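Local coordinates for extracellular protein containing a SCP domain (Bacillus anthracis, PDB 4IFA) that is of unknown function but, as an extracellular protein with an SCP (CAP superfamily) domain, probably acts outside the bacterial cell, at residues H265-P268 with T269-T272; S254-M257 with K258-Y262; A241-Q244 with Q245-D248; L306-E309 with G310-K313. All coordinates share one frame; numbering follows the deposited sequence.

Interaction 1 of 4, residues H265-P268 with T269-T272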
ATOM      1  N   HIS A 265     -11.421 -11.221  15.242  1.00 24.96           N
ATOM      2  CA  HIS A 265     -12.665 -10.569  14.839  1.00 24.35           C
ATOM      3  C   HIS A 265     -13.581 -10.320  16.037  1.00 26.35           C
ATOM      4  O   HIS A 265     -14.478  -9.475  15.999  1.00 26.96           O
ATOM      5  CB  HIS A 265     -13.435 -11.452  13.846  1.00 24.21           C
ATOM      6  CG  HIS A 265     -12.769 -11.595  12.521  1.00 24.98           C
ATOM      7  ND1 HIS A 265     -12.550 -10.525  11.675  1.00 24.27           N
ATOM      8  CD2 HIS A 265     -12.341 -12.695  11.863  1.00 25.61           C
ATOM      9  CE1 HIS A 265     -11.982 -10.972  10.561  1.00 25.65           C
ATOM     10  NE2 HIS A 265     -11.874 -12.288  10.641  1.00 27.32           N
ATOM     11  N   ASP A 266     -13.417 -11.123  17.088  1.00 27.18           N
ATOM     12  CA  ASP A 266     -14.250 -11.007  18.272  1.00 29.25           C
ATOM     13  C   ASP A 266     -13.498 -10.300  19.388  1.00 27.43           C
ATOM     14  O   ASP A 266     -12.410 -10.743  19.780  1.00 28.28           O
ATOM     15  CB  ASP A 266     -14.652 -12.396  18.732  1.00 30.38           C
ATOM     16  CG  ASP A 266     -15.616 -13.072  17.784  1.00 37.19           C
ATOM     17  OD1 ASP A 266     -16.362 -12.362  17.060  1.00 42.63           O
ATOM     18  OD2 ASP A 266     -15.624 -14.319  17.772  1.00 44.54           O
ATOM     19  N   SER A 267     -14.083  -9.227  19.899  1.00 26.35           N
ATOM     20  CA  SER A 267     -13.535  -8.498  21.042  1.00 27.29           C
ATOM     21  C   SER A 267     -13.970  -9.161  22.342  1.00 28.43           C
ATOM     22  O   SER A 267     -15.167  -9.309  22.571  1.00 29.98           O
ATOM     23  CB  SER A 267     -14.004  -7.057  21.055  1.00 26.84           C
ATOM     24  OG  SER A 267     -13.687  -6.465  22.298  1.00 27.89           O
ATOM     25  N   PRO A 268     -13.020  -9.486  23.241  1.00 28.71           N
ATOM     26  CA  PRO A 268     -13.401 -10.102  24.500  1.00 31.12           C
ATOM     27  C   PRO A 268     -14.417  -9.250  25.270  1.00 32.53           C
ATOM     28  O   PRO A 268     -15.270  -9.810  25.982  1.00 36.66           O
ATOM     29  CB  PRO A 268     -12.056 -10.225  25.249  1.00 30.02           C
ATOM     30  CG  PRO A 268     -11.041 -10.344  24.163  1.00 29.24           C
ATOM     31  CD  PRO A 268     -11.554  -9.438  23.082  1.00 28.41           C
ATOM     32  N   THR A 269     -14.335  -7.922  25.153  1.00 32.06           N
ATOM     33  CA  THR A 269     -15.253  -7.031  25.899  1.00 33.70           C
ATOM     34  C   THR A 269     -16.347  -6.326  25.077  1.00 33.33           C
ATOM     35  O   THR A 269     -17.397  -5.956  25.628  1.00 35.10           O
ATOM     36  CB  THR A 269     -14.482  -5.912  26.610  1.00 33.89           C
ATOM     37  OG1 THR A 269     -13.808  -5.081  25.661  1.00 34.55           O
ATOM     38  CG2 THR A 269     -13.471  -6.505  27.622  1.00 34.33           C
ATOM     39  N   LEU A 270     -16.128  -6.146  23.780  1.00 31.78           N
ATOM     40  CA  LEU A 270     -17.060  -5.392  22.925  1.00 31.71           C
ATOM     41  C   LEU A 270     -17.804  -6.190  21.853  1.00 31.66           C
ATOM     42  O   LEU A 270     -18.573  -5.607  21.068  1.00 32.13           O
ATOM     43  CB  LEU A 270     -16.348  -4.196  22.311  1.00 31.14           C
ATOM     44  CG  LEU A 270     -15.881  -3.165  23.343  1.00 33.39           C
ATOM     45  CD1 LEU A 270     -14.736  -2.279  22.824  1.00 33.17           C
ATOM     46  CD2 LEU A 270     -17.031  -2.325  23.882  1.00 37.36           C
ATOM     47  N   GLY A 271     -17.583  -7.501  21.810  1.00 30.15           N
ATOM     48  CA  GLY A 271     -18.333  -8.404  20.945  1.00 30.96           C
ATOM     49  C   GLY A 271     -17.874  -8.624  19.514  1.00 28.39           C
ATOM     50  O   GLY A 271     -16.707  -8.438  19.182  1.00 27.76           O
ATOM     51  N   THR A 272     -18.816  -9.052  18.674  1.00 28.27           N
ATOM     52  CA  THR A 272     -18.616  -9.398  17.296  1.00 27.72           C
ATOM     53  C   THR A 272     -18.637  -8.167  16.416  1.00 25.76           C
ATOM     54  O   THR A 272     -18.936  -7.039  16.858  1.00 25.95           O
ATOM     55  CB  THR A 272     -19.793 -10.290  16.809  1.00 29.12           C
ATOM     56  OG1 THR A 272     -21.015  -9.548  16.940  1.00 30.46           O
ATOM     57  CG2 THR A 272     -19.913 -11.593  17.675  1.00 30.93           C
TER
HETATM   58  O   HOH W   1     -11.499  -6.123  24.605  1.00 32.20           O

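Interaction 2 of 4, residues S254-M257 with K258-Y262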
ATOM      1  N   SER A 254      -9.451  -1.484  15.865  1.00 21.09           N
ATOM      2  CA  SER A 254      -7.991  -1.460  15.802  1.00 21.16           C
ATOM      3  C   SER A 254      -7.374  -1.042  17.148  1.00 22.48           C
ATOM      4  O   SER A 254      -6.398  -1.639  17.627  1.00 22.65           O
ATOM      5  CB  SER A 254      -7.547  -0.494  14.705  1.00 20.13           C
ATOM      6  OG  SER A 254      -7.818  -1.067  13.421  1.00 20.02           O
ATOM      7  N   LYS A 255      -7.970  -0.025  17.776  1.00 23.31           N
ATOM      8  CA  LYS A 255      -7.502   0.472  19.072  1.00 24.63           C
ATOM      9  C   LYS A 255      -7.693  -0.581  20.171  1.00 25.43           C
ATOM     10  O   LYS A 255      -6.812  -0.779  21.017  1.00 25.49           O
ATOM     11  CB  LYS A 255      -8.220   1.768  19.435  1.00 26.06           C
ATOM     12  CG  LYS A 255      -7.837   2.350  20.797  1.00 29.19           C
ATOM     13  CD  LYS A 255      -8.428   3.725  20.952  1.00 31.14           C
ATOM     14  CE  LYS A 255      -8.503   4.176  22.411  1.00 39.61           C
ATOM     15  NZ  LYS A 255      -7.284   4.063  23.189  1.00 41.02           N
ATOM     16  N   ASP A 256      -8.832  -1.264  20.154  1.00 24.77           N
ATOM     17  CA  ASP A 256      -9.124  -2.314  21.151  1.00 24.65           C
ATOM     18  C   ASP A 256      -8.091  -3.445  21.052  1.00 25.12           C
ATOM     19  O   ASP A 256      -7.538  -3.910  22.052  1.00 25.85           O
ATOM     20  CB  ASP A 256     -10.549  -2.805  20.922  1.00 26.13           C
ATOM     21  CG  ASP A 256     -10.997  -3.848  21.912  1.00 28.08           C
ATOM     22  OD1 ASP A 256     -10.562  -3.792  23.090  1.00 29.01           O
ATOM     23  OD2 ASP A 256     -11.825  -4.701  21.519  1.00 26.17           O
HETATM   24  N   MSE A 257      -7.775  -3.863  19.829  1.00 23.72           N
HETATM   25  CA  MSE A 257      -6.756  -4.919  19.632  1.00 23.60           C
HETATM   26  C   MSE A 257      -5.383  -4.527  20.159  1.00 25.16           C
HETATM   27  O   MSE A 257      -4.710  -5.317  20.817  1.00 25.18           O
HETATM   28  CB  MSE A 257      -6.658  -5.315  18.157  1.00 23.36           C
HETATM   29  CG  MSE A 257      -7.871  -6.081  17.647  1.00 23.86           C
HETATM   30 SE   MSE A 257      -7.623  -6.790  15.838  1.00 22.23          SE
HETATM   31  CE  MSE A 257      -7.629  -5.107  14.903  1.00 24.87           C
ATOM     32  N   LYS A 258      -4.984  -3.297  19.879  1.00 25.38           N
ATOM     33  CA  LYS A 258      -3.679  -2.783  20.320  1.00 26.57           C
ATOM     34  C   LYS A 258      -3.662  -2.681  21.832  1.00 26.51           C
ATOM     35  O   LYS A 258      -2.755  -3.200  22.509  1.00 28.53           O
ATOM     36  CB  LYS A 258      -3.468  -1.389  19.716  1.00 25.20           C
ATOM     37  CG  LYS A 258      -2.265  -0.536  20.220  1.00 34.32           C
ATOM     38  CD  LYS A 258      -0.982  -0.927  19.643  1.00 36.06           C
ATOM     39  CE  LYS A 258       0.210  -0.137  20.226  1.00 40.03           C
ATOM     40  NZ  LYS A 258       0.130   1.312  19.886  1.00 44.47           N
ATOM     41  N   ASP A 259      -4.684  -2.037  22.382  1.00 26.63           N
ATOM     42  CA  ASP A 259      -4.725  -1.786  23.838  1.00 28.15           C
ATOM     43  C   ASP A 259      -4.847  -3.065  24.681  1.00 28.35           C
ATOM     44  O   ASP A 259      -4.194  -3.199  25.733  1.00 30.37           O
ATOM     45  CB  ASP A 259      -5.911  -0.894  24.187  1.00 29.81           C
ATOM     46  CG  ASP A 259      -5.735   0.575  23.771  1.00 31.04           C
ATOM     47  OD1 ASP A 259      -4.640   0.990  23.358  1.00 34.68           O
ATOM     48  OD2 ASP A 259      -6.758   1.315  23.918  1.00 35.81           O
ATOM     49  N   ASN A 260      -5.643  -4.020  24.208  1.00 26.81           N
ATOM     50  CA  ASN A 260      -5.925  -5.245  24.948  1.00 26.93           C
ATOM     51  C   ASN A 260      -5.215  -6.499  24.486  1.00 26.59           C
ATOM     52  O   ASN A 260      -5.554  -7.612  24.896  1.00 27.98           O
ATOM     53  CB  ASN A 260      -7.467  -5.370  25.045  1.00 27.30           C
ATOM     54  CG  ASN A 260      -8.056  -4.254  25.885  1.00 30.40           C
ATOM     55  OD1 ASN A 260      -7.660  -4.065  27.029  1.00 32.99           O
ATOM     56  ND2 ASN A 260      -8.955  -3.461  25.290  1.00 33.07           N
ATOM     57  N   ASN A 261      -4.184  -6.315  23.656  1.00 26.83           N
ATOM     58  CA  ASN A 261      -3.275  -7.419  23.345  1.00 25.41           C
ATOM     59  C   ASN A 261      -3.915  -8.693  22.834  1.00 26.86           C
ATOM     60  O   ASN A 261      -3.632  -9.791  23.311  1.00 28.89           O
ATOM     61  CB  ASN A 261      -2.375  -7.655  24.545  1.00 28.54           C
ATOM     62  CG  ASN A 261      -1.512  -6.476  24.790  1.00 27.98           C
ATOM     63  OD1 ASN A 261      -0.492  -6.325  24.124  1.00 30.57           O
ATOM     64  ND2 ASN A 261      -1.919  -5.604  25.714  1.00 30.09           N
ATOM     65  N   TYR A 262      -4.792  -8.501  21.840  1.00 26.74           N
ATOM     66  CA  TYR A 262      -5.403  -9.634  21.142  1.00 26.98           C
ATOM     67  C   TYR A 262      -5.530  -9.282  19.657  1.00 24.95           C
ATOM     68  O   TYR A 262      -5.371  -8.141  19.243  1.00 25.39           O
ATOM     69  CB  TYR A 262      -6.749 -10.015  21.759  1.00 26.63           C
ATOM     70  CG  TYR A 262      -7.885  -9.123  21.301  1.00 26.73           C
ATOM     71  CD1 TYR A 262      -8.667  -9.501  20.219  1.00 25.08           C
ATOM     72  CD2 TYR A 262      -8.150  -7.899  21.917  1.00 26.78           C
ATOM     73  CE1 TYR A 262      -9.685  -8.688  19.758  1.00 24.95           C
ATOM     74  CE2 TYR A 262      -9.175  -7.075  21.470  1.00 27.47           C
ATOM     75  CZ  TYR A 262      -9.926  -7.475  20.368  1.00 24.27           C
ATOM     76  OH  TYR A 262     -10.959  -6.688  19.884  1.00 24.89           O
TER
HETATM   77  O   HOH W   2      -4.330   3.540  23.354  1.00 46.47           O

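Interaction 3 of 4, residues A241-Q244 with Q245-D248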
ATOM      1  N   ALA A 241     -18.084   2.613  -1.808  1.00 22.26           N
ATOM      2  CA  ALA A 241     -18.256   3.971  -1.279  1.00 22.70           C
ATOM      3  C   ALA A 241     -17.743   4.057   0.126  1.00 24.01           C
ATOM      4  O   ALA A 241     -17.980   3.182   0.911  1.00 23.54           O
ATOM      5  CB  ALA A 241     -19.758   4.364  -1.284  1.00 23.17           C
ATOM      6  N   TRP A 242     -17.051   5.148   0.464  1.00 21.58           N
ATOM      7  CA  TRP A 242     -16.563   5.378   1.808  1.00 23.55           C
ATOM      8  C   TRP A 242     -17.712   5.589   2.760  1.00 23.05           C
ATOM      9  O   TRP A 242     -18.671   6.335   2.449  1.00 26.25           O
ATOM     10  CB  TRP A 242     -15.695   6.655   1.831  1.00 22.94           C
ATOM     11  CG  TRP A 242     -15.152   7.042   3.191  1.00 24.31           C
ATOM     12  CD1 TRP A 242     -15.642   8.025   4.014  1.00 25.52           C
ATOM     13  CD2 TRP A 242     -14.077   6.418   3.918  1.00 22.71           C
ATOM     14  NE1 TRP A 242     -14.912   8.081   5.176  1.00 25.78           N
ATOM     15  CE2 TRP A 242     -13.937   7.121   5.143  1.00 22.99           C
ATOM     16  CE3 TRP A 242     -13.188   5.378   3.642  1.00 20.63           C
ATOM     17  CZ2 TRP A 242     -12.964   6.786   6.083  1.00 24.22           C
ATOM     18  CZ3 TRP A 242     -12.202   5.079   4.547  1.00 22.61           C
ATOM     19  CH2 TRP A 242     -12.111   5.749   5.766  1.00 22.94           C
ATOM     20  N   ASP A 243     -17.631   4.934   3.924  1.00 23.96           N
ATOM     21  CA  ASP A 243     -18.644   5.157   4.943  1.00 25.27           C
ATOM     22  C   ASP A 243     -17.959   5.576   6.234  1.00 25.14           C
ATOM     23  O   ASP A 243     -17.266   4.776   6.894  1.00 24.26           O
ATOM     24  CB  ASP A 243     -19.509   3.932   5.188  1.00 25.98           C
ATOM     25  CG  ASP A 243     -20.706   4.271   6.052  1.00 28.88           C
ATOM     26  OD1 ASP A 243     -21.631   5.006   5.573  1.00 33.47           O
ATOM     27  OD2 ASP A 243     -20.734   3.894   7.233  1.00 29.45           O
ATOM     28  N   GLN A 244     -18.153   6.838   6.595  1.00 26.70           N
ATOM     29  CA  GLN A 244     -17.448   7.359   7.768  1.00 27.03           C
ATOM     30  C   GLN A 244     -17.858   6.702   9.097  1.00 27.01           C
ATOM     31  O   GLN A 244     -17.016   6.435   9.935  1.00 26.41           O
ATOM     32  CB  GLN A 244     -17.589   8.880   7.882  1.00 28.54           C
ATOM     33  CG  GLN A 244     -16.718   9.473   9.003  1.00 29.21           C
ATOM     34  CD  GLN A 244     -15.222   9.275   8.766  1.00 29.69           C
ATOM     35  OE1 GLN A 244     -14.709   9.576   7.695  1.00 30.70           O
ATOM     36  NE2 GLN A 244     -14.514   8.816   9.788  1.00 32.63           N
ATOM     37  N   GLN A 245     -19.153   6.463   9.289  0.50 27.83           N
ATOM     38  CA  GLN A 245     -19.613   5.851  10.533  0.50 28.93           C
ATOM     39  C   GLN A 245     -19.026   4.434  10.696  0.50 26.72           C
ATOM     40  O   GLN A 245     -18.680   4.027  11.800  0.50 27.83           O
ATOM     41  CB  GLN A 245     -21.136   5.904  10.605  0.50 30.50           C
ATOM     42  CG  GLN A 245     -21.670   7.328  10.393  0.50 34.33           C
ATOM     43  CD  GLN A 245     -21.303   8.295  11.510  0.50 38.35           C
ATOM     44  OE1 GLN A 245     -21.687   8.101  12.666  0.50 42.39           O
ATOM     45  NE2 GLN A 245     -20.590   9.369  11.159  0.50 40.23           N
ATOM     46  N   THR A 246     -18.848   3.714   9.582  1.00 25.54           N
ATOM     47  CA  THR A 246     -18.221   2.394   9.586  1.00 24.05           C
ATOM     48  C   THR A 246     -16.707   2.512   9.879  1.00 22.82           C
ATOM     49  O   THR A 246     -16.145   1.701  10.629  1.00 22.94           O
ATOM     50  CB  THR A 246     -18.469   1.643   8.223  1.00 23.59           C
ATOM     51  OG1 THR A 246     -19.889   1.467   8.020  1.00 24.97           O
ATOM     52  CG2 THR A 246     -17.797   0.299   8.178  1.00 22.81           C
ATOM     53  N   ALA A 247     -16.059   3.528   9.287  1.00 23.05           N
ATOM     54  CA  ALA A 247     -14.661   3.781   9.539  1.00 22.05           C
ATOM     55  C   ALA A 247     -14.408   4.037  11.029  1.00 22.78           C
ATOM     56  O   ALA A 247     -13.422   3.518  11.600  1.00 23.21           O
ATOM     57  CB  ALA A 247     -14.155   4.918   8.695  1.00 23.00           C
ATOM     58  N   ASP A 248     -15.295   4.810  11.672  1.00 24.91           N
ATOM     59  CA  ASP A 248     -15.168   5.060  13.123  1.00 25.47           C
ATOM     60  C   ASP A 248     -15.241   3.762  13.928  1.00 24.45           C
ATOM     61  O   ASP A 248     -14.482   3.571  14.909  1.00 25.71           O
ATOM     62  CB  ASP A 248     -16.263   6.027  13.583  1.00 27.53           C
ATOM     63  CG  ASP A 248     -16.134   7.403  12.983  1.00 33.16           C
ATOM     64  OD1 ASP A 248     -15.044   7.781  12.522  1.00 36.75           O
ATOM     65  OD2 ASP A 248     -17.145   8.128  13.012  1.00 38.77           O
TER

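Interaction 4 of 4, residues L306-E309 with G310-K313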
ATOM      1  N   LEU A 306      -4.627  -9.117   0.074  1.00 18.02           N
ATOM      2  CA  LEU A 306      -4.813  -9.604  -1.316  1.00 17.92           C
ATOM      3  C   LEU A 306      -4.267 -11.002  -1.479  1.00 18.50           C
ATOM      4  O   LEU A 306      -4.830 -11.833  -2.215  1.00 19.73           O
ATOM      5  CB  LEU A 306      -4.099  -8.672  -2.291  1.00 18.03           C
ATOM      6  CG  LEU A 306      -4.273  -8.923  -3.786  1.00 18.43           C
ATOM      7  CD1 LEU A 306      -5.719  -8.692  -4.192  1.00 19.75           C
ATOM      8  CD2 LEU A 306      -3.293  -8.065  -4.601  1.00 19.87           C
ATOM      9  N   ASN A 307      -3.165 -11.289  -0.780  1.00 18.94           N
ATOM     10  CA  ASN A 307      -2.491 -12.579  -0.862  1.00 19.57           C
ATOM     11  C   ASN A 307      -2.911 -13.651   0.145  1.00 20.21           C
ATOM     12  O   ASN A 307      -2.265 -14.690   0.255  1.00 22.10           O
ATOM     13  CB  ASN A 307      -0.983 -12.355  -0.807  1.00 20.51           C
ATOM     14  CG  ASN A 307      -0.446 -11.857  -2.110  1.00 19.53           C
ATOM     15  OD1 ASN A 307      -0.307 -12.653  -3.034  1.00 21.16           O
ATOM     16  ND2 ASN A 307      -0.106 -10.559  -2.196  1.00 19.62           N
ATOM     17  N   SER A 308      -4.068 -13.437   0.758  1.00 20.17           N
ATOM     18  CA  SER A 308      -4.635 -14.411   1.733  1.00 21.36           C
ATOM     19  C   SER A 308      -6.054 -14.756   1.280  1.00 20.38           C
ATOM     20  O   SER A 308      -6.879 -13.846   1.156  1.00 21.60           O
ATOM     21  CB  SER A 308      -4.668 -13.761   3.094  1.00 22.09           C
ATOM     22  OG  SER A 308      -5.468 -14.551   4.000  1.00 23.13           O
ATOM     23  N   GLU A 309      -6.375 -16.038   1.095  1.00 22.74           N
ATOM     24  CA  GLU A 309      -7.685 -16.420   0.554  1.00 22.41           C
ATOM     25  C   GLU A 309      -8.881 -15.820   1.283  1.00 22.67           C
ATOM     26  O   GLU A 309      -9.811 -15.327   0.650  1.00 23.28           O
ATOM     27  CB  GLU A 309      -7.872 -17.944   0.495  1.00 24.83           C
ATOM     28  CG  GLU A 309      -6.992 -18.659  -0.510  1.00 29.61           C
ATOM     29  CD  GLU A 309      -7.484 -18.572  -1.976  1.00 30.83           C
ATOM     30  OE1 GLU A 309      -8.193 -17.610  -2.381  1.00 34.58           O
ATOM     31  OE2 GLU A 309      -7.090 -19.486  -2.756  1.00 33.55           O
ATOM     32  N   GLY A 310      -8.877 -15.895   2.611  1.00 23.97           N
ATOM     33  CA  GLY A 310     -10.035 -15.434   3.371  1.00 23.92           C
ATOM     34  C   GLY A 310     -10.260 -13.948   3.286  1.00 23.08           C
ATOM     35  O   GLY A 310     -11.409 -13.452   3.219  1.00 25.52           O
ATOM     36  N   HIS A 311      -9.167 -13.214   3.313  1.00 22.06           N
ATOM     37  CA  HIS A 311      -9.254 -11.764   3.254  1.00 19.54           C
ATOM     38  C   HIS A 311      -9.626 -11.292   1.850  1.00 19.88           C
ATOM     39  O   HIS A 311     -10.364 -10.322   1.634  1.00 19.14           O
ATOM     40  CB  HIS A 311      -7.934 -11.142   3.695  1.00 19.69           C
ATOM     41  CG  HIS A 311      -7.522 -11.534   5.077  1.00 20.54           C
ATOM     42  ND1 HIS A 311      -6.844 -12.693   5.364  1.00 22.02           N
ATOM     43  CD2 HIS A 311      -7.686 -10.890   6.256  1.00 22.84           C
ATOM     44  CE1 HIS A 311      -6.618 -12.758   6.666  1.00 24.20           C
ATOM     45  NE2 HIS A 311      -7.099 -11.659   7.229  1.00 23.83           N
ATOM     46  N   ARG A 312      -9.040 -11.961   0.860  1.00 19.69           N
ATOM     47  CA  ARG A 312      -9.332 -11.709  -0.553  1.00 19.81           C
ATOM     48  C   ARG A 312     -10.806 -11.868  -0.872  1.00 19.64           C
ATOM     49  O   ARG A 312     -11.366 -11.121  -1.674  1.00 20.70           O
ATOM     50  CB  ARG A 312      -8.471 -12.645  -1.415  1.00 20.07           C
ATOM     51  CG  ARG A 312      -8.598 -12.493  -2.921  1.00 21.74           C
ATOM     52  CD  ARG A 312      -7.837 -13.656  -3.564  1.00 22.07           C
ATOM     53  NE  ARG A 312      -7.742 -13.544  -5.023  1.00 24.11           N
ATOM     54  CZ  ARG A 312      -6.867 -12.754  -5.638  1.00 20.33           C
ATOM     55  NH1 ARG A 312      -6.032 -11.974  -4.947  1.00 20.81           N
ATOM     56  NH2 ARG A 312      -6.835 -12.706  -6.961  1.00 22.25           N
ATOM     57  N   LYS A 313     -11.455 -12.862  -0.252  1.00 21.04           N
ATOM     58  CA  LYS A 313     -12.891 -13.055  -0.440  1.00 23.20           C
ATOM     59  C   LYS A 313     -13.656 -11.762  -0.116  1.00 22.36           C
ATOM     60  O   LYS A 313     -14.583 -11.415  -0.845  1.00 23.20           O
ATOM     61  CB  LYS A 313     -13.433 -14.270   0.354  1.00 25.16           C
ATOM     62  CG  LYS A 313     -12.963 -15.600  -0.216  1.00 32.40           C
ATOM     63  CD  LYS A 313     -13.593 -16.844   0.374  1.00 39.17           C
ATOM     64  CE  LYS A 313     -12.838 -18.090  -0.173  1.00 43.00           C
ATOM     65  NZ  LYS A 313     -12.660 -18.115  -1.664  1.00 44.68           N
TER
HETATM   66  O   HOH W   3      -7.086 -17.575   4.279  1.00 30.68           O
HETATM   67  O   HOH W   4     -10.351 -16.396  -1.834  1.00 28.69           O

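Interaction 1 of 4, residues H265-P268 with T269-T272
The hydroxyl of S267 is gripped from several directions where the chain turns back on itself. Its OG accepts from L270 N at 2.9 Å, more weakly from T269 N at 3.3 Å, and from a water that also lies 2.7 Å from T269 OG1. The same OG is hydrogen-bonded to D256 OD2, which ties the loop to helix 244-260. With OG anti to the backbone N (chi1 168°), the side chain leans into the turn, and L270 CB rests 3.5 Å from S267 OG. Two backbone bonds close the turn: S267 N donates to G271 O at 2.8 Å, nearly straight at 164°, and G271 N returns a more bent bond to S267 O at 3.1 Å. Farther out the contact is thinner, with T272 CG2 lying 3.7 Å from D266 OD1 and the two side chains side by side. T272 itself turns to the next helix, its OG1 capping D275 N, and H265 ND1 is bound to E289. A single antiparallel bridge around the three-residue loop P268-L270 makes this a tight hairpin-like turn; together with the bond from G271 N, those to S267 OG fit an ST motif, though the ST-turn bond, from T269 N, is weak.

Interaction 2 of 4, residues S254-M257 with K258-Y262
D256 and Y262 meet in the tightly packed part of this helix end. Y262 OH donates to D256 OD2 at 2.7 Å, coming from well above the carboxylate plane, while N260 ND2 reaches D256 OD1, also at 2.7 Å and nearly along its C-O axis. Each oxygen thus has a partner farther along the chain, N260 for OD1 and Y262 for OD2; this probably fixes the rotation of the group. Beside it, M257, present as selenomethionine, lays its CG over one face of the Y262 ring, 4.0 Å from the centroid, a CH-pi contact set toward the rim; its SE is oblique to the ring, 5.4 Å from the same centroid, in a Met-aromatic contact. The backbone leaves the helix through a Schellman motif at N261, with a weak bond from Y262 N to M257 O. The exposed side is looser: K255, extended until a final bend at NZ (chi4 51°), forms a salt bridge with the syn lone pair of D259 OD2 at 2.9 Å, and a water donates to D259 OD1. In the fold this is the C-terminal end of helix 244-260: M257 packs on F331 and T333 of strand 331-338, S254 and K255 touch Y328 of strand 322-328.

Interaction 3 of 4, residues A241-Q244 with Q245-D248
D243 and T246 form the N-terminal cap of helix 244-260, where the chain passes from the short strand 241-242 into the helix. D243 holds the N-cap position, and its chi1 of -169° swings the carboxylate over the first turn. There D243 OD2 takes two bonds from T246: one from the backbone N at 3.0 Å and one from OG1 at 2.7 Å. Both arrive on the anti side of the oxygen but from opposite faces of the carboxylate plane, a clasp that should hold the group firmly. The backbone bond from A247 N to D243 O begins the helical pattern. A second chain of bonds runs along the outer side. Q244, bent at its second torsion (chi2 63°), spreads its amide between two neighbours: W242 NE1 donates to Q244 OE1 at 2.9 Å, the acceptor lying in the indole plane but the N-H coming from above the amide plane, while Q244 NE2 donates to D248 OD1 at 3.0 Å, the acceptor lying in the amide plane but the donor well above the carboxylate. A247 CB packs against the indole obliquely, 3.4 Å from W242 CZ2. Beyond the two segments, D243 OD1 forms a salt bridge with K339, and W242 meets F225 edge to face. Strand 241-242 runs parallel to strand 322-328 at the edge of the mixed sheet, and T246 packs on N335 and I337 of strand 331-338.

Interaction 4 of 4, residues L306-E309 with G310-K313
The backbone leaves helix 298-306, turns at N307 and re-enters a helix with S308 at the N-cap; R312 N bonds to S308 O at 2.9 Å. S308 makes no capping bond with its side chain. Its chi1 of 168° points OG away from the S308 amide nitrogen, where it meets H311 ND1 at 2.7 Å, in the plane of the imidazole at its edge, so the ring orientation is tied to the hydroxyl; W305 meets the same ring. R312, extended from CG to NE, returns to the end of the preceding helix, where NH1 donates to L306 O at 3.0 Å. This acceptor lies close to the guanidinium plane, and L306 CD1 touches the same NH1 at 3.4 Å. D171 adds a salt bridge to R312 NH1. On the outer face, E309 OE1 and K313 NZ remain 4.6 Å apart; one water donates to E309 OE1 and E309 O and accepts from the lysine. The run S308-K313 carries a GHR sequence of the CAP family, so H311 is probably the counterpart of a cavity histidine there. The buried R312 charge is met by a carboxylate and a carbonyl, and the outer pair, too far apart for a salt bridge, is linked through water.

All four contacts lie within one CAP-family domain, and all are local. Interactions 2 and 3 hold the two ends of helix 244-260, the first with a carboxylate and an aromatic ring, the second with an N-cap aspartate and a tryptophan. Interaction 1 is a surface turn lying directly against interaction 2, with hydroxyl-carboxylate and aromatic contacts across the seam; their centres are 11 Å apart. Interaction 4 joins two other helices and touches none of the others, though its nearest atoms come within about 6 Å of interaction 1. Interactions 2, 3 and 4 are partly buried. Interaction 2 holds a buried carboxylate, D256, interaction 4 a buried arginine, R312, and interaction 3 a partly exposed aspartate cap.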